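Putative arsenate reductase (Streptococcus mutans UA159, PDB 3FZ4) probably acts as a thiol-dependent reductase of the ArsC family, which has a thioredoxin-like fold, and may reduce arsenate to arsenite. Local coordinates at residues T6-P11 against L99-G104. The protein carries 1 engineered substitution. Sequence-based numbering, arbitrary orientation.
Engineered in segment 99-104: Gly-104 (natural residue Asp).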
ATOM      1  N   THR A   6      -0.965  -9.402  -5.619  1.00  9.39           N
ATOM      2  CA  THR A   6      -1.567  -9.225  -4.295  1.00  8.96           C
ATOM      3  C   THR A   6      -2.163  -7.802  -4.238  1.00  7.85           C
ATOM      4  O   THR A   6      -1.499  -6.833  -4.642  1.00  8.88           O
ATOM      5  CB  THR A   6      -0.536  -9.434  -3.184  1.00 10.45           C
ATOM      6  OG1 THR A   6       0.049 -10.727  -3.384  1.00 15.93           O
ATOM      7  CG2 THR A   6      -1.164  -9.365  -1.857  1.00 14.78           C
ATOM      8  N   PHE A   7      -3.416  -7.718  -3.813  1.00  7.85           N
ATOM      9  CA  PHE A   7      -4.178  -6.469  -3.785  1.00  7.89           C
ATOM     10  C   PHE A   7      -4.550  -6.178  -2.334  1.00  7.71           C
ATOM     11  O   PHE A   7      -5.334  -6.916  -1.741  1.00  9.30           O
ATOM     12  CB  PHE A   7      -5.426  -6.634  -4.666  1.00  7.92           C
ATOM     13  CG  PHE A   7      -6.347  -5.457  -4.658  1.00  8.12           C
ATOM     14  CD1 PHE A   7      -5.951  -4.223  -5.209  1.00  8.26           C
ATOM     15  CD2 PHE A   7      -7.630  -5.590  -4.103  1.00  9.36           C
ATOM     16  CE1 PHE A   7      -6.858  -3.144  -5.216  1.00  8.25           C
ATOM     17  CE2 PHE A   7      -8.534  -4.515  -4.119  1.00 11.01           C
ATOM     18  CZ  PHE A   7      -8.140  -3.287  -4.641  1.00  9.39           C
ATOM     19  N   TYR A   8      -3.946  -5.140  -1.766  1.00  7.66           N
ATOM     20  CA  TYR A   8      -4.242  -4.762  -0.385  1.00  9.25           C
ATOM     21  C   TYR A   8      -5.334  -3.706  -0.363  1.00  9.20           C
ATOM     22  O   TYR A   8      -5.233  -2.681  -1.047  1.00 10.21           O
ATOM     23  CB  TYR A   8      -3.005  -4.215   0.295  1.00  9.44           C
ATOM     24  CG  TYR A   8      -2.017  -5.258   0.673  1.00 10.26           C
ATOM     25  CD1 TYR A   8      -2.126  -5.888   1.898  1.00 12.61           C
ATOM     26  CD2 TYR A   8      -0.956  -5.603  -0.164  1.00 12.16           C
ATOM     27  CE1 TYR A   8      -1.243  -6.884   2.275  1.00 15.52           C
ATOM     28  CE2 TYR A   8      -0.025  -6.584   0.231  1.00 14.08           C
ATOM     29  CZ  TYR A   8      -0.201  -7.216   1.456  1.00 12.77           C
ATOM     30  OH  TYR A   8       0.685  -8.207   1.865  1.00 18.76           O
ATOM     31  N   GLU A   9      -6.379  -3.948   0.421  1.00  9.36           N
ATOM     32  CA  GLU A   9      -7.589  -3.117   0.384  1.00 10.76           C
ATOM     33  C   GLU A   9      -8.184  -3.026   1.780  1.00 10.89           C
ATOM     34  O   GLU A   9      -7.685  -3.627   2.721  1.00 11.03           O
ATOM     35  CB  GLU A   9      -8.616  -3.707  -0.598  1.00 12.68           C
ATOM     36  CG  GLU A   9      -9.033  -5.133  -0.236  1.00 14.20           C
ATOM     37  CD  GLU A   9     -10.294  -5.565  -0.932  1.00 17.09           C
ATOM     38  OE1 GLU A   9     -11.033  -4.687  -1.391  1.00 21.45           O
ATOM     39  OE2 GLU A   9     -10.525  -6.768  -1.020  1.00 21.02           O
ATOM     40  N   TYR A  10      -9.277  -2.289   1.898  1.00 12.50           N
ATOM     41  CA  TYR A  10     -10.003  -2.122   3.157  1.00 13.42           C
ATOM     42  C   TYR A  10     -11.477  -1.879   2.805  1.00 15.66           C
ATOM     43  O   TYR A  10     -11.743  -1.269   1.786  1.00 15.00           O
ATOM     44  CB  TYR A  10      -9.379  -0.930   3.895  1.00 13.84           C
ATOM     45  CG  TYR A  10      -9.920  -0.741   5.281  1.00 13.12           C
ATOM     46  CD1 TYR A  10      -9.703  -1.692   6.287  1.00 14.31           C
ATOM     47  CD2 TYR A  10     -10.625   0.415   5.605  1.00 14.53           C
ATOM     48  CE1 TYR A  10     -10.241  -1.510   7.590  1.00 16.54           C
ATOM     49  CE2 TYR A  10     -11.131   0.618   6.894  1.00 15.41           C
ATOM     50  CZ  TYR A  10     -10.935  -0.344   7.869  1.00 15.46           C
ATOM     51  OH  TYR A  10     -11.454  -0.138   9.131  1.00 18.71           O
ATOM     52  N   PRO A  11     -12.433  -2.339   3.648  1.00 16.36           N
ATOM     53  CA  PRO A  11     -13.856  -2.166   3.266  1.00 17.98           C
ATOM     54  C   PRO A  11     -14.288  -0.720   3.094  1.00 18.42           C
ATOM     55  O   PRO A  11     -15.031  -0.427   2.139  1.00 21.68           O
ATOM     56  CB  PRO A  11     -14.611  -2.816   4.439  1.00 19.36           C
ATOM     57  CG  PRO A  11     -13.647  -3.888   4.898  1.00 18.90           C
ATOM     58  CD  PRO A  11     -12.320  -3.156   4.877  1.00 16.96           C
ATOM     59  N   LEU A  99      -2.907  -1.059  -2.454  1.00  8.20           N
ATOM     60  CA  LEU A  99      -1.583  -1.389  -2.976  1.00  7.60           C
ATOM     61  C   LEU A  99      -1.737  -2.569  -3.902  1.00  7.25           C
ATOM     62  O   LEU A  99      -2.525  -3.482  -3.636  1.00  8.83           O
ATOM     63  CB  LEU A  99      -0.635  -1.844  -1.882  1.00 10.18           C
ATOM     64  CG  LEU A  99      -0.427  -0.928  -0.698  1.00 11.22           C
ATOM     65  CD1 LEU A  99       0.411  -1.659   0.367  1.00 12.53           C
ATOM     66  CD2 LEU A  99       0.252   0.372  -1.128  1.00 12.51           C
ATOM     67  N   LEU A 100      -1.021  -2.514  -5.020  1.00  7.04           N
ATOM     68  CA  LEU A 100      -0.915  -3.644  -5.931  1.00  7.19           C
ATOM     69  C   LEU A 100       0.528  -4.102  -5.974  1.00  7.46           C
ATOM     70  O   LEU A 100       1.433  -3.295  -6.161  1.00  7.90           O
ATOM     71  CB  LEU A 100      -1.449  -3.269  -7.315  1.00  7.40           C
ATOM     72  CG  LEU A 100      -1.662  -4.442  -8.271  1.00  8.53           C
ATOM     73  CD1 LEU A 100      -2.808  -5.305  -7.804  1.00  9.56           C
ATOM     74  CD2 LEU A 100      -1.898  -3.947  -9.688  1.00  9.87           C
ATOM     75  N   VAL A 101       0.722  -5.392  -5.728  1.00  7.93           N
ATOM     76  CA  VAL A 101       2.031  -6.001  -5.523  1.00  8.82           C
ATOM     77  C   VAL A 101       2.132  -7.177  -6.472  1.00  8.97           C
ATOM     78  O   VAL A 101       1.191  -7.945  -6.597  1.00 10.06           O
ATOM     79  CB  VAL A 101       2.180  -6.425  -4.056  1.00  9.38           C
ATOM     80  CG1 VAL A 101       3.536  -7.081  -3.790  1.00 11.12           C
ATOM     81  CG2 VAL A 101       1.974  -5.235  -3.125  1.00 11.69           C
ATOM     82  N   LYS A 102       3.277  -7.318  -7.140  1.00 10.25           N
ATOM     83  CA  LYS A 102       3.483  -8.428  -8.078  0.50 11.20           C
ATOM     84  C   LYS A 102       4.716  -9.191  -7.650  1.00 11.24           C
ATOM     85  O   LYS A 102       5.812  -8.642  -7.616  1.00 11.93           O
ATOM     86  CB  LYS A 102       3.638  -7.954  -9.529  0.50 11.68           C
ATOM     87  CG  LYS A 102       3.570  -9.094 -10.554  0.50 13.73           C
ATOM     88  CD  LYS A 102       3.558  -8.556 -11.986  0.50 16.95           C
ATOM     89  CE  LYS A 102       4.878  -7.830 -12.322  0.50 18.52           C
ATOM     90  NZ  LYS A 102       5.031  -7.505 -13.778  0.50 21.27           N
ATOM     91  N   GLU A 103       4.517 -10.457  -7.295  1.00 12.16           N
ATOM     92  CA  GLU A 103       5.626 -11.304  -6.826  1.00 14.35           C
ATOM     93  C   GLU A 103       6.457 -10.580  -5.761  1.00 13.88           C
ATOM     94  O   GLU A 103       7.682 -10.564  -5.789  1.00 15.77           O
ATOM     95  CB  GLU A 103       6.498 -11.815  -7.986  1.00 16.68           C
ATOM     96  CG  GLU A 103       5.660 -12.591  -8.998  1.00 22.77           C
ATOM     97  CD  GLU A 103       6.425 -13.207 -10.164  1.00 27.63           C
ATOM     98  OE1 GLU A 103       7.319 -12.557 -10.745  1.00 30.87           O
ATOM     99  OE2 GLU A 103       6.089 -14.351 -10.515  1.00 31.03           O
ATOM    100  N   GLY A 104       5.758  -9.955  -4.817  1.00 11.64           N
ATOM    101  CA  GLY A 104       6.439  -9.295  -3.709  1.00 11.98           C
ATOM    102  C   GLY A 104       6.918  -7.876  -3.962  1.00 10.89           C
ATOM    103  O   GLY A 104       7.372  -7.227  -3.038  1.00 13.02           O
TER
HETATM  104  O   HOH W   1       2.783 -10.508  -4.542  1.00 23.32           O
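Tyr-8 and Leu-99 face each other as a hydrogen-bonded antiparallel pair. Two backbone bonds close it: Tyr-8 N to Leu-99 O at 2.9 Å, and the longer Leu-99 N to Tyr-8 O at 3.2 Å. Thr-6 and Val-101 form a second such pair. Thr-6 N gives a nearly straight bond to Val-101 O (2.8 Å, 169° at the hydrogen), and Val-101 N returns one to Thr-6 O. Between them Phe-7 and Leu-100 make a non-hydrogen-bonded pair, flanked by CA-H...O contacts from Phe-7 CA to Leu-99 O and from Leu-100 CA to Thr-6 O.

The Tyr-8 side chain packs against two residues of the partner strand. Its CB lies 4.0 Å from Leu-99 CB. CG stands beside the backbone N (chi1 -75°). From there CD2 passes close to both Leu-99 CB and Val-101 CG2. Further out, CE2 is 4.1 Å from Val-101 CG2, which meets the ring at its edge, near the ring plane. Thr-6 shares this face of the sheet, its CB 4.1 Å from Val-101 CB. Its OG1 is hydrogen-bonded to a water, and that water accepts a bond from the N of Gly-104, an engineered residue, and so bridges to the turn after the strand.

On the other face Phe-7 CD1 touches Leu-100 CD1 at 4.2 Å. The Phe-7 side chain touches Ala-19 and Leu-23 of helix 14-26, whose first turn holds Cys-16, disulfide-bonded to Cys-13 just ahead of the helix; Leu-100 lies near the bound sodium ion. Strands 5-9 and 99-102 are the two central strands of the four-stranded mixed sheet, a thioredoxin-like arrangement. Strand 30-34 runs parallel to 5-9 on its outer side, and strand 105-109 pairs with 99-102 as a hairpin.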